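Local coordinates for protein Obg-like ATPase 1 (Schizosaccharomyces pombe, PDB 1NI3) that hydrolyses ATP, and GTP less efficiently, with magnesium as cofactor, and negatively regulates the G2/M transition of the cell cycle, at residues I228-M233 with T261-S266; A268-L273 with T290-P295; V123-D128 with Q241-L246; V26-V31 with S145-E150; A64-R69 with K296-G301. All blocks are in the same frame, centred on the assembly; numbering follows the deposited sequence.

Contact 1. Residues I228-M233 with T261-S266; sequences IYLVNM and TLIPMS
The ring of Tyr229 meets segment 261-266 at an edge: Thr261 O lies near the ring plane, 3.9 Å from Tyr229 CD1. With CG anti to the carbonyl carbon (chi1 -66°), the ring leads off from the neighbouring strand and packs on Ile253 of helix 246-254. The other flat group, the amide of Asn232, brings OD1 to 3.4 Å from Ser266 CA; its polar ends are taken outside the pair, OD1 by Val267 N and ND2 by Val31 O. Between the backbones runs a parallel ladder. Ile263 N donates to Tyr229 O at 2.8 Å, Met265 N to Val231 O almost straight (177°), and Met233 N to Met265 O at 2.9 Å. These are neighbouring parallel strands in the sheet of a P-loop GTPase domain. Asn232 opens the Asn-Met-Ser-Glu sequence, this protein's form of the NxxE motif that YchF proteins have in place of NKxD, and Met233 is predicted to bind ATP. On one face, Leu230 and Ile263 lie side by side with CD2 of Leu230 3.8 Å from CB of Ile263, under helix 294-304. On the other, facing helix 246-254, Val231 CG2 reaches Leu262 CD2 at 3.5 Å. Farther along, CE of selenomethionine Met233 lies 3.4 Å from Pro264 CB. Ser266 OG, which caps the following helix through Phe269 N, also donates weakly to Met233 O.

Contact 2. Residues A268-L273 with T290-P295; sequences AFEERL and TKSMLP
Glu270, on helix 267-273, sets its carboxylate against Ser292 and Met293 at the approach to helix 294-304, and so illustrates how an acidic side chain from one helix can join the capping of another. The charged group is delivered by a chain bent at chi2 (-59°), which carries CD over toward segment 290-295.

The polar interactions form a short relay. Ser292 OG donates to Glu270 OE1 at 2.6 Å, and OE1 receives it on its syn lone pair. Met293 N donates to Glu270 OE2 at 2.9 Å, also on the syn side but 31° out of the carboxylate plane. The two carboxylate oxygens thus serve two donors in succession along the chain. Ser292 OG in turn accepts Leu294 N at 3.3 Å, a capping bond, so Glu270 acts as a second shell that positions the capping hydroxyl. The negative charge beside the start of the helix is probably favourable to its dipole. An alanine in place of Glu270 would probably leave Ser292 OG and Met293 N without their acceptor here, and the hydroxyl would be freer to turn away from Leu294 N. In a mixed contact, Leu294 slides past Glu270 in the opposite direction, its CG lying beside the carboxylate oxygen OE1.

The apolar interactions flank this relay. Leu273 CD2 packs on Ser292 CB at 3.7 Å. Met265 of strand 262-265 touches Glu270 as well, while Phe238 of helix 235-238 packs on both Thr290 and selenomethionine Met293. At the far side, Phe269 and Thr290 reach toward each other tip to tip, with Phe269 CZ 3.9 Å from Thr290 CG2.

Contact 3. Residues V123-D128 with Q241-L246; sequences VRAFDD and QKNKYL
Ala125 and Tyr245 form the close-packed part of this contact, where the chain leaving strand 118-124 of the GTPase sheet meets the loop that leads into helix 246-254. Ala125 O approaches the ring obliquely, 3.6 Å from Tyr245 CD1. The same ring carbon, Tyr245 CD1, lies 4.1 Å from Ala125 CB. The side chain of Asn243 also lies against Ala125. Val231 of strand 227-232 touches Ala125 too, and Pro140 of helix 140-168 touches Tyr245, which is buried.

Toward solvent the contact becomes polar and looser. Tyr245 OH donates to Asp127 OD1 at 3.0 Å, meeting the oxygen from above the carboxylate plane (61° out of it), with carboxylate and ring planes 73° apart. The same oxygen takes a weak bond from Lys244 NZ at 3.4 Å, part of a salt bridge in which the two side chains cross at about a right angle. A phenylalanine in place of Tyr245 would probably leave Asp127 OD1 without its hydroxyl donor, held to this loop by the weak lysine bond. Lys244, extended beyond CG and exposed, starts out over its neighbour: Lys244 CG lies 3.9 Å above the plane of the Tyr245 ring, offset toward the rim.

Contact 4. Residues V26-V31 with S145-E150; sequences VGMPNV and SIIVDE. With SO4 (sulfate ion), chain B.
Met28, a selenomethionine, reaches Ile146 and Ile147 through a chain that bends twice. Its CG is anti to the backbone N, then chi2 (56°) folds the selenium back and chi3 (91°) turns CE toward helix 140-168. That methyl does most of the touching, 3.3 Å from Ile147 CG1 and 3.5 Å from Ile146 CG2. The Met28 side chain crosses that of Ile146 at about a right angle, whereas Met28 and Ile147 slide past each other in opposite directions. Two residues earlier, on strand 22-27, Val26 CG1 approaches Ile147 CG2 more distantly, at 4.4 Å. The join is apolar and largely buried, and Val26 is further covered by Phe109 and Val113 of helix 107-113.

The other end of segment 26-31 is polar. There a sulfate ion, probably from the crystallisation liquor, is held by successive backbone amides: Asn30 N donates to O4 of the sulfate at 2.9 Å, and Val31 N to O1 at 2.9 Å in a nearly straight bond (178°). Gly32 N, Ser34 N and Lys33 NZ also bond the ion. An anion bound by successive backbone amides and a lysine, in a loop running from a strand into a helix, is typical of the P-loop (Walker A), and its position is consistent with that of a nucleotide phosphate in the predicted ATP site.

Contact 5. Residues A64-R69 with K296-G301; sequences AVPDER and KIIVTG
The region where strand 60-65 of the GTPase domain gives way to loop packs against helix 294-304, Val65 and Pro66 meeting Ile298 and Val299; the helix comes from much later in the chain. The middle of the contact is one methyl. With Ile298 CG1 anti to the carbonyl carbon (chi1 -81°), the other branch, CG2, stands anti to the backbone N and is the atom turned to segment 64-69. Ile298 CG2 lies 3.7 Å from Pro66 CD. The same methyl also rests against Val65, 3.9 Å from its CA. The proline ring crosses Ile298 at about a right angle and continues onto the next residue of the helix, with Pro66 CG 3.7 Å from Val299 CG2. Pro66 also touches Pro295, one turn earlier. The side chain of Val65 has further neighbours in Tyr302, farther along the same helix, and Ala85 of strand 81-90.

Just beyond the proline the chain enters helix 68-77. Asp67 occupies its N-cap position and accepts Arg69 N weakly, with OD1 of Asp67 3.3 Å from that nitrogen. Well away from the nucleotide site, the contact is plain apolar packing: helix 294-304 lies by Ile298 and Val299 on the chain leaving strand 60-65, in a strand-to-helix connection of the GTPase domain with an aspartate at the N-cap, its capping bond weak.

Contacts 1, 3, 4 and 5 all reach one sheet, and 1, 3 and 4 gather at its nucleotide-binding end. Strand 227-232 of contact 1 pairs with strand 118-124 of contact 3, with Asn232 N 2.8 Å from Val123 O. Both reach the P-loop of contact 4: Asn232 ND2 lies 2.9 Å from Val31 O, and Arg124 CB 3.9 Å from Val31 CG1. Contact 2 follows contact 1 along the chain and touches it through Met293 CE, 3.3 Å from Pro264 O. Helix 294-304 then connects contact 2 to contact 5, and its Ile297 CG1 packs 3.6 Å from Leu230 CD2 of contact 1. Contact 5 lies away from the site, its centre about 26 Å from that of contact 4 and their nearest atoms about 11 Å apart.

Contact 1. Residues I228-M233 with T261-S266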
# COMPACT_ATOMS: atom_id res chain seq x y z
N ILE A 228 -5.56 5.15 1.21
CA ILE A 228 -5.98 4.70 2.53
C ILE A 228 -6.00 5.92 3.44
O ILE A 228 -4.95 6.51 3.69
CB ILE A 228 -5.00 3.66 3.09
CG1 ILE A 228 -4.97 2.42 2.17
CG2 ILE A 228 -5.41 3.30 4.50
CD1 ILE A 228 -3.82 1.46 2.47
N TYR A 229 -7.18 6.29 3.93
CA TYR A 229 -7.31 7.46 4.80
C TYR A 229 -6.98 7.24 6.26
O TYR A 229 -7.56 6.39 6.93
CB TYR A 229 -8.72 8.03 4.72
CG TYR A 229 -9.05 8.60 3.36
CD1 TYR A 229 -9.75 7.85 2.43
CD2 TYR A 229 -8.63 9.87 3.01
CE1 TYR A 229 -10.02 8.35 1.16
CE2 TYR A 229 -8.90 10.39 1.75
CZ TYR A 229 -9.59 9.63 0.82
OH TYR A 229 -9.86 10.15 -0.42
N LEU A 230 -6.04 8.03 6.77
CA LEU A 230 -5.66 7.94 8.16
C LEU A 230 -6.16 9.20 8.86
O LEU A 230 -5.54 10.26 8.76
CB LEU A 230 -4.15 7.83 8.30
CG LEU A 230 -3.46 6.63 7.67
CD1 LEU A 230 -1.97 6.68 8.00
CD2 LEU A 230 -4.06 5.32 8.17
N VAL A 231 -7.30 9.10 9.55
CA VAL A 231 -7.88 10.24 10.27
C VAL A 231 -7.15 10.44 11.59
O VAL A 231 -7.48 9.80 12.58
CB VAL A 231 -9.37 10.04 10.60
CG1 VAL A 231 -9.91 11.29 11.30
CG2 VAL A 231 -10.17 9.77 9.35
N ASN A 232 -6.18 11.35 11.61
CA ASN A 232 -5.39 11.63 12.80
C ASN A 232 -6.10 12.55 13.78
O ASN A 232 -6.38 13.70 13.45
CB ASN A 232 -4.05 12.25 12.39
CG ASN A 232 -3.15 12.51 13.58
OD1 ASN A 232 -3.13 11.73 14.53
ND2 ASN A 232 -2.39 13.60 13.53
N MSE A 233 -6.40 12.05 14.97
CA MSE A 233 -7.05 12.84 16.02
C MSE A 233 -6.21 12.76 17.31
O MSE A 233 -5.23 12.03 17.36
CB MSE A 233 -8.43 12.28 16.25
CG MSE A 233 -8.41 10.88 16.78
SE MSE A 233 -10.23 10.19 16.80
CE MSE A 233 -10.13 8.46 16.22
N THR A 261 -10.55 2.59 2.50
CA THR A 261 -10.45 2.33 3.92
C THR A 261 -10.27 3.59 4.73
O THR A 261 -9.52 4.49 4.35
CB THR A 261 -9.26 1.44 4.24
OG1 THR A 261 -9.29 0.29 3.39
CG2 THR A 261 -9.30 1.01 5.70
N LEU A 262 -10.93 3.63 5.87
CA LEU A 262 -10.85 4.78 6.76
C LEU A 262 -10.40 4.29 8.14
O LEU A 262 -11.15 3.63 8.85
CB LEU A 262 -12.22 5.45 6.81
CG LEU A 262 -12.33 6.85 7.37
CD1 LEU A 262 -13.75 7.36 7.20
CD2 LEU A 262 -11.95 6.84 8.83
N ILE A 263 -9.17 4.64 8.50
CA ILE A 263 -8.58 4.23 9.78
C ILE A 263 -8.41 5.37 10.79
O ILE A 263 -7.44 6.11 10.72
CB ILE A 263 -7.18 3.60 9.55
CG1 ILE A 263 -7.31 2.36 8.65
CG2 ILE A 263 -6.55 3.25 10.88
CD1 ILE A 263 -5.99 1.60 8.45
N PRO A 264 -9.34 5.50 11.76
CA PRO A 264 -9.21 6.58 12.76
C PRO A 264 -8.01 6.24 13.63
O PRO A 264 -7.92 5.13 14.15
CB PRO A 264 -10.52 6.50 13.51
CG PRO A 264 -10.79 5.03 13.51
CD PRO A 264 -10.50 4.65 12.07
N MSE A 265 -7.12 7.20 13.80
CA MSE A 265 -5.90 6.99 14.58
C MSE A 265 -5.52 8.22 15.38
O MSE A 265 -6.24 9.21 15.42
CB MSE A 265 -4.77 6.71 13.62
CG MSE A 265 -4.39 7.95 12.84
SE MSE A 265 -2.63 7.69 12.10
CE MSE A 265 -1.72 7.50 13.82
N SER A 266 -4.34 8.16 15.98
CA SER A 266 -3.80 9.26 16.76
C SER A 266 -2.27 9.22 16.77
O SER A 266 -1.67 8.55 17.61
CB SER A 266 -4.34 9.21 18.19
OG SER A 266 -3.58 10.07 19.04

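Contact 2. Residues A268-L273 with T290-P295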
# COMPACT_ATOMS: atom_id res chain seq x y z
N ALA A 268 -0.25 11.07 17.83
CA ALA A 268 0.21 11.48 19.15
C ALA A 268 0.35 10.26 20.03
O ALA A 268 1.36 10.09 20.72
CB ALA A 268 -0.80 12.44 19.76
N PHE A 269 -0.68 9.43 19.99
CA PHE A 269 -0.73 8.21 20.79
C PHE A 269 0.25 7.18 20.29
O PHE A 269 0.97 6.57 21.08
CB PHE A 269 -2.12 7.58 20.75
CG PHE A 269 -2.21 6.29 21.51
CD1 PHE A 269 -2.04 6.28 22.89
CD2 PHE A 269 -2.41 5.08 20.86
CE1 PHE A 269 -2.02 5.08 23.60
CE2 PHE A 269 -2.39 3.87 21.57
CZ PHE A 269 -2.21 3.87 22.94
N GLU A 270 0.25 6.96 18.97
CA GLU A 270 1.16 5.99 18.39
C GLU A 270 2.55 6.35 18.87
O GLU A 270 3.27 5.52 19.42
CB GLU A 270 1.08 6.01 16.87
CG GLU A 270 -0.21 5.46 16.26
CD GLU A 270 -0.49 4.02 16.65
OE1 GLU A 270 0.44 3.19 16.65
OE2 GLU A 270 -1.67 3.72 16.94
N GLU A 271 2.92 7.62 18.66
CA GLU A 271 4.22 8.10 19.07
C GLU A 271 4.53 7.71 20.51
O GLU A 271 5.53 7.04 20.78
CB GLU A 271 4.30 9.63 18.92
CG GLU A 271 5.58 10.25 19.46
CD GLU A 271 6.83 9.68 18.81
OE1 GLU A 271 7.00 9.88 17.59
OE2 GLU A 271 7.63 9.03 19.52
N ARG A 272 3.66 8.10 21.43
CA ARG A 272 3.88 7.80 22.85
C ARG A 272 4.06 6.31 23.12
O ARG A 272 4.81 5.93 24.01
CB ARG A 272 2.74 8.34 23.75
CG ARG A 272 3.13 8.32 25.22
CD ARG A 272 2.15 9.04 26.16
NE ARG A 272 1.18 8.14 26.78
CZ ARG A 272 0.10 7.70 26.17
NH1 ARG A 272 -0.15 8.10 24.93
NH2 ARG A 272 -0.73 6.86 26.78
N LEU A 273 3.40 5.47 22.33
CA LEU A 273 3.50 4.04 22.55
C LEU A 273 4.90 3.48 22.25
O LEU A 273 5.33 2.50 22.86
CB LEU A 273 2.44 3.31 21.72
CG LEU A 273 1.65 2.18 22.41
CD1 LEU A 273 1.18 2.59 23.81
CD2 LEU A 273 0.46 1.86 21.53
N THR A 290 -7.44 -0.10 24.60
CA THR A 290 -7.29 0.28 23.21
C THR A 290 -6.09 -0.46 22.62
O THR A 290 -5.43 -1.24 23.31
CB THR A 290 -7.10 1.81 23.09
OG1 THR A 290 -7.37 2.22 21.75
CG2 THR A 290 -5.68 2.21 23.48
N LYS A 291 -5.81 -0.24 21.34
CA LYS A 291 -4.70 -0.92 20.69
C LYS A 291 -4.05 -0.07 19.61
O LYS A 291 -4.72 0.77 19.01
CB LYS A 291 -5.20 -2.24 20.06
CG LYS A 291 -6.26 -2.07 18.94
CD LYS A 291 -6.80 -3.44 18.49
CE LYS A 291 -7.86 -3.37 17.38
NZ LYS A 291 -8.24 -4.72 16.85
N SER A 292 -2.77 -0.29 19.36
CA SER A 292 -2.07 0.47 18.33
C SER A 292 -2.60 0.15 16.94
O SER A 292 -2.79 -1.01 16.60
CB SER A 292 -0.57 0.15 18.36
OG SER A 292 0.04 0.67 17.18
N MSE A 293 -2.84 1.19 16.14
CA MSE A 293 -3.34 0.99 14.80
C MSE A 293 -2.28 0.67 13.75
O MSE A 293 -2.61 0.28 12.64
CB MSE A 293 -4.09 2.24 14.35
CG MSE A 293 -5.17 2.59 15.30
SE MSE A 293 -6.37 1.08 15.36
CE MSE A 293 -7.73 1.80 14.18
N LEU A 294 -1.00 0.82 14.10
CA LEU A 294 0.05 0.53 13.13
C LEU A 294 -0.22 -0.78 12.42
O LEU A 294 -0.48 -0.78 11.22
CB LEU A 294 1.42 0.46 13.80
CG LEU A 294 1.94 1.84 14.17
CD1 LEU A 294 3.36 1.76 14.71
CD2 LEU A 294 1.90 2.71 12.92
N PRO A 295 -0.21 -1.90 13.16
CA PRO A 295 -0.45 -3.19 12.52
C PRO A 295 -1.56 -3.06 11.50
O PRO A 295 -1.35 -3.32 10.33
CB PRO A 295 -0.80 -4.08 13.70
CG PRO A 295 -1.41 -3.12 14.68
CD PRO A 295 -0.47 -1.97 14.61

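Contact 3. Residues V123-D128 with Q241-L246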
# COMPACT_ATOMS: atom_id res chain seq x y z
N VAL A 123 -5.82 12.54 7.18
CA VAL A 123 -6.89 13.53 7.39
C VAL A 123 -6.81 14.10 8.81
O VAL A 123 -6.70 13.35 9.78
CB VAL A 123 -8.29 12.90 7.17
CG1 VAL A 123 -9.37 13.95 7.35
CG2 VAL A 123 -8.38 12.29 5.78
N ARG A 124 -6.85 15.42 8.92
CA ARG A 124 -6.78 16.06 10.23
C ARG A 124 -8.14 16.18 10.91
O ARG A 124 -9.10 16.66 10.31
CB ARG A 124 -6.15 17.44 10.11
CG ARG A 124 -6.14 18.23 11.39
CD ARG A 124 -5.26 19.45 11.26
NE ARG A 124 -5.11 20.15 12.52
CZ ARG A 124 -4.20 21.10 12.74
NH1 ARG A 124 -3.37 21.45 11.77
NH2 ARG A 124 -4.12 21.69 13.93
N ALA A 125 -8.19 15.75 12.17
CA ALA A 125 -9.42 15.79 12.95
C ALA A 125 -9.08 16.34 14.34
O ALA A 125 -9.70 15.99 15.33
CB ALA A 125 -10.00 14.40 13.09
N PHE A 126 -8.07 17.19 14.39
CA PHE A 126 -7.67 17.80 15.64
C PHE A 126 -7.46 19.26 15.35
O PHE A 126 -7.23 19.65 14.20
CB PHE A 126 -6.39 17.15 16.14
CG PHE A 126 -5.20 17.40 15.26
CD1 PHE A 126 -4.36 18.48 15.50
CD2 PHE A 126 -4.91 16.56 14.21
CE1 PHE A 126 -3.25 18.71 14.69
CE2 PHE A 126 -3.80 16.78 13.39
CZ PHE A 126 -2.97 17.86 13.64
N ASP A 127 -7.55 20.08 16.39
CA ASP A 127 -7.36 21.53 16.26
C ASP A 127 -6.55 22.12 17.42
O ASP A 127 -6.55 23.33 17.63
CB ASP A 127 -8.73 22.22 16.12
CG ASP A 127 -9.80 21.61 17.02
OD1 ASP A 127 -10.98 22.00 16.89
OD2 ASP A 127 -9.47 20.74 17.85
N ASP A 128 -5.86 21.24 18.16
CA ASP A 128 -5.04 21.65 19.31
C ASP A 128 -3.97 22.67 18.92
O ASP A 128 -3.21 23.14 19.76
CB ASP A 128 -4.35 20.42 19.93
CG ASP A 128 -5.31 19.53 20.72
OD1 ASP A 128 -5.18 18.29 20.61
OD2 ASP A 128 -6.18 20.06 21.45
N GLN A 241 -12.96 6.67 21.54
CA GLN A 241 -13.63 6.30 20.31
C GLN A 241 -14.67 7.28 19.78
O GLN A 241 -15.63 6.88 19.13
CB GLN A 241 -14.25 4.92 20.46
CG GLN A 241 -13.23 3.80 20.52
CD GLN A 241 -13.86 2.47 20.79
OE1 GLN A 241 -14.44 2.26 21.85
NE2 GLN A 241 -13.75 1.55 19.84
N LYS A 242 -14.45 8.57 20.05
CA LYS A 242 -15.37 9.61 19.61
C LYS A 242 -14.64 10.89 19.14
O LYS A 242 -13.82 11.45 19.86
CB LYS A 242 -16.35 9.94 20.74
CG LYS A 242 -17.22 8.75 21.16
CD LYS A 242 -17.97 8.11 19.97
CE LYS A 242 -18.99 9.05 19.33
NZ LYS A 242 -19.69 8.49 18.14
N ASN A 243 -14.95 11.35 17.94
CA ASN A 243 -14.30 12.55 17.42
C ASN A 243 -15.29 13.62 16.97
O ASN A 243 -16.48 13.36 16.80
CB ASN A 243 -13.39 12.18 16.26
CG ASN A 243 -12.61 13.36 15.73
OD1 ASN A 243 -11.71 13.86 16.39
ND2 ASN A 243 -12.98 13.83 14.55
N LYS A 244 -14.79 14.83 16.79
CA LYS A 244 -15.63 15.95 16.37
C LYS A 244 -15.89 15.95 14.87
O LYS A 244 -17.00 16.25 14.44
CB LYS A 244 -14.96 17.27 16.78
CG LYS A 244 -15.53 18.53 16.15
CD LYS A 244 -14.73 19.76 16.57
CE LYS A 244 -15.20 21.03 15.87
NZ LYS A 244 -14.34 22.22 16.15
N TYR A 245 -14.89 15.59 14.08
CA TYR A 245 -15.05 15.58 12.62
C TYR A 245 -15.24 14.20 12.02
O TYR A 245 -15.68 14.07 10.87
CB TYR A 245 -13.83 16.22 11.96
CG TYR A 245 -13.36 17.52 12.58
CD1 TYR A 245 -12.55 17.52 13.71
CD2 TYR A 245 -13.70 18.75 12.01
CE1 TYR A 245 -12.09 18.71 14.26
CE2 TYR A 245 -13.25 19.94 12.55
CZ TYR A 245 -12.44 19.92 13.68
OH TYR A 245 -11.99 21.11 14.20
N LEU A 246 -14.93 13.16 12.79
CA LEU A 246 -15.03 11.79 12.32
C LEU A 246 -16.30 11.47 11.52
O LEU A 246 -16.21 11.11 10.35
CB LEU A 246 -14.88 10.82 13.49
CG LEU A 246 -14.69 9.35 13.14
CD1 LEU A 246 -13.61 9.18 12.09
CD2 LEU A 246 -14.32 8.59 14.40

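Contact 4. Residues V26-V31 with S145-E150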
# COMPACT_ATOMS: atom_id res chain seq x y z
N VAL A 26 0.72 10.92 2.03
CA VAL A 26 0.16 12.14 1.47
C VAL A 26 -0.68 12.90 2.50
O VAL A 26 -1.42 12.29 3.29
CB VAL A 26 -0.75 11.81 0.26
CG1 VAL A 26 -1.78 12.91 0.06
CG2 VAL A 26 0.11 11.62 -0.97
N GLY A 27 -0.59 14.22 2.47
CA GLY A 27 -1.36 15.01 3.41
C GLY A 27 -1.26 16.51 3.22
O GLY A 27 -0.39 17.00 2.52
N MSE A 28 -2.17 17.24 3.85
CA MSE A 28 -2.18 18.68 3.76
C MSE A 28 -1.22 19.20 4.82
O MSE A 28 -1.05 18.59 5.86
CB MSE A 28 -3.59 19.20 4.02
CG MSE A 28 -3.91 20.49 3.31
SE MSE A 28 -3.63 20.34 1.38
CE MSE A 28 -5.42 19.79 0.88
N PRO A 29 -0.55 20.33 4.56
CA PRO A 29 0.40 20.92 5.51
C PRO A 29 -0.11 20.92 6.94
O PRO A 29 -1.25 21.33 7.19
CB PRO A 29 0.59 22.34 4.97
CG PRO A 29 0.50 22.12 3.48
CD PRO A 29 -0.65 21.15 3.34
N ASN A 30 0.71 20.43 7.86
CA ASN A 30 0.36 20.37 9.29
C ASN A 30 -0.73 19.39 9.71
O ASN A 30 -1.71 19.80 10.32
CB ASN A 30 -0.00 21.77 9.82
CG ASN A 30 1.15 22.76 9.71
OD1 ASN A 30 2.15 22.67 10.43
ND2 ASN A 30 1.00 23.72 8.80
N VAL A 31 -0.57 18.11 9.39
CA VAL A 31 -1.57 17.11 9.79
C VAL A 31 -0.98 15.96 10.61
O VAL A 31 -1.71 15.11 11.12
CB VAL A 31 -2.31 16.50 8.58
CG1 VAL A 31 -3.04 17.59 7.81
CG2 VAL A 31 -1.34 15.77 7.69
N SER A 145 -11.41 17.46 -0.14
CA SER A 145 -11.84 17.69 -1.51
C SER A 145 -10.73 18.32 -2.35
O SER A 145 -10.57 18.01 -3.53
CB SER A 145 -13.08 18.58 -1.51
OG SER A 145 -13.69 18.61 -2.82
N ILE A 146 -9.95 19.21 -1.74
CA ILE A 146 -8.85 19.87 -2.44
C ILE A 146 -7.93 18.85 -3.12
O ILE A 146 -7.78 18.85 -4.35
CB ILE A 146 -7.99 20.69 -1.45
CG1 ILE A 146 -8.78 21.90 -0.97
CG2 ILE A 146 -6.69 21.12 -2.12
CD1 ILE A 146 -8.15 22.58 0.22
N ILE A 147 -7.31 18.00 -2.31
CA ILE A 147 -6.40 16.97 -2.80
C ILE A 147 -7.00 16.21 -3.98
O ILE A 147 -6.38 16.11 -5.04
CB ILE A 147 -6.00 16.01 -1.65
CG1 ILE A 147 -5.32 16.81 -0.53
CG2 ILE A 147 -5.02 14.95 -2.15
CD1 ILE A 147 -4.90 16.00 0.66
N VAL A 148 -8.22 15.71 -3.82
CA VAL A 148 -8.86 14.99 -4.91
C VAL A 148 -8.83 15.82 -6.19
O VAL A 148 -8.26 15.41 -7.20
CB VAL A 148 -10.32 14.69 -4.61
CG1 VAL A 148 -10.83 13.65 -5.57
CG2 VAL A 148 -10.47 14.24 -3.17
N ASP A 149 -9.45 16.99 -6.12
CA ASP A 149 -9.53 17.89 -7.27
C ASP A 149 -8.16 18.18 -7.86
O ASP A 149 -8.00 18.24 -9.08
CB ASP A 149 -10.22 19.19 -6.87
CG ASP A 149 -11.61 18.96 -6.35
OD1 ASP A 149 -12.41 18.31 -7.07
OD2 ASP A 149 -11.91 19.40 -5.22
N GLU A 150 -7.17 18.34 -6.99
CA GLU A 150 -5.83 18.58 -7.49
C GLU A 150 -5.42 17.34 -8.28
O GLU A 150 -4.97 17.46 -9.42
CB GLU A 150 -4.85 18.84 -6.32
CG GLU A 150 -3.38 18.77 -6.72
CD GLU A 150 -2.45 19.40 -5.68
OE1 GLU A 150 -2.80 19.37 -4.48
OE2 GLU A 150 -1.38 19.92 -6.06
S SO4 B . 2.77 17.82 8.89
O1 SO4 B . 1.83 17.21 7.94
O2 SO4 B . 3.92 16.92 9.11
O3 SO4 B . 2.08 18.09 10.16
O4 SO4 B . 3.27 19.10 8.33

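Contact 5. Residues A64-R69 with K296-G301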
# COMPACT_ATOMS: atom_id res chain seq x y z
N ALA A 64 7.93 -3.62 9.13
CA ALA A 64 7.69 -5.06 9.13
C ALA A 64 6.21 -5.35 9.06
O ALA A 64 5.43 -4.81 9.84
CB ALA A 64 8.30 -5.69 10.36
N VAL A 65 5.83 -6.21 8.12
CA VAL A 65 4.42 -6.58 7.97
C VAL A 65 4.06 -7.60 9.03
O VAL A 65 4.67 -8.67 9.13
CB VAL A 65 4.14 -7.24 6.62
CG1 VAL A 65 2.65 -7.34 6.41
CG2 VAL A 65 4.81 -6.47 5.50
N PRO A 66 3.05 -7.28 9.86
CA PRO A 66 2.66 -8.23 10.91
C PRO A 66 1.90 -9.43 10.33
O PRO A 66 1.05 -9.29 9.43
CB PRO A 66 1.81 -7.37 11.85
CG PRO A 66 1.24 -6.32 10.95
CD PRO A 66 2.39 -5.98 10.03
N ASP A 67 2.22 -10.61 10.83
CA ASP A 67 1.58 -11.82 10.34
C ASP A 67 1.72 -13.01 11.27
O ASP A 67 2.75 -13.67 11.30
CB ASP A 67 2.11 -12.18 8.96
CG ASP A 67 1.59 -13.50 8.46
OD1 ASP A 67 0.37 -13.76 8.61
OD2 ASP A 67 2.40 -14.28 7.92
N GLU A 68 0.64 -13.28 12.00
CA GLU A 68 0.61 -14.38 12.95
C GLU A 68 1.20 -15.66 12.38
O GLU A 68 1.84 -16.42 13.11
CB GLU A 68 -0.81 -14.59 13.42
CG GLU A 68 -1.13 -13.78 14.66
CD GLU A 68 -2.59 -13.41 14.78
OE1 GLU A 68 -3.45 -14.31 14.69
OE2 GLU A 68 -2.88 -12.21 14.98
N ARG A 69 1.00 -15.90 11.09
CA ARG A 69 1.56 -17.09 10.49
C ARG A 69 3.08 -17.03 10.69
O ARG A 69 3.68 -17.98 11.19
CB ARG A 69 1.22 -17.15 9.01
CG ARG A 69 -0.27 -17.23 8.73
CD ARG A 69 -0.50 -17.30 7.24
NE ARG A 69 -1.64 -16.50 6.83
CZ ARG A 69 -1.97 -16.29 5.55
NH1 ARG A 69 -1.22 -16.83 4.59
NH2 ARG A 69 -3.02 -15.55 5.24
N LYS A 296 -2.75 -2.64 11.93
CA LYS A 296 -3.86 -2.47 11.00
C LYS A 296 -3.45 -1.62 9.81
O LYS A 296 -3.66 -2.02 8.66
CB LYS A 296 -5.04 -1.81 11.68
CG LYS A 296 -6.16 -1.40 10.73
CD LYS A 296 -6.85 -2.62 10.16
CE LYS A 296 -8.17 -2.27 9.44
NZ LYS A 296 -9.27 -1.79 10.36
N ILE A 297 -2.87 -0.44 10.05
CA ILE A 297 -2.47 0.40 8.93
C ILE A 297 -1.58 -0.37 7.96
O ILE A 297 -1.94 -0.55 6.79
CB ILE A 297 -1.72 1.65 9.42
CG1 ILE A 297 -2.70 2.60 10.13
CG2 ILE A 297 -1.07 2.37 8.24
CD1 ILE A 297 -2.07 3.77 10.80
N ILE A 298 -0.42 -0.83 8.42
CA ILE A 298 0.48 -1.56 7.54
C ILE A 298 -0.18 -2.70 6.77
O ILE A 298 0.01 -2.84 5.56
CB ILE A 298 1.71 -2.10 8.30
CG1 ILE A 298 2.75 -0.98 8.46
CG2 ILE A 298 2.37 -3.26 7.54
CD1 ILE A 298 2.31 0.09 9.38
N VAL A 299 -0.96 -3.52 7.45
CA VAL A 299 -1.60 -4.62 6.75
C VAL A 299 -2.45 -4.06 5.63
O VAL A 299 -2.33 -4.51 4.48
CB VAL A 299 -2.52 -5.43 7.65
CG1 VAL A 299 -3.29 -6.42 6.83
CG2 VAL A 299 -1.70 -6.14 8.71
N THR A 300 -3.30 -3.09 5.95
CA THR A 300 -4.14 -2.50 4.92
C THR A 300 -3.32 -2.05 3.72
O THR A 300 -3.75 -2.20 2.57
CB THR A 300 -4.91 -1.30 5.47
OG1 THR A 300 -5.54 -1.64 6.72
CG2 THR A 300 -5.97 -0.86 4.48
N GLY A 301 -2.14 -1.51 3.99
CA GLY A 301 -1.28 -1.05 2.92
C GLY A 301 -0.77 -2.23 2.12
O GLY A 301 -0.97 -2.31 0.89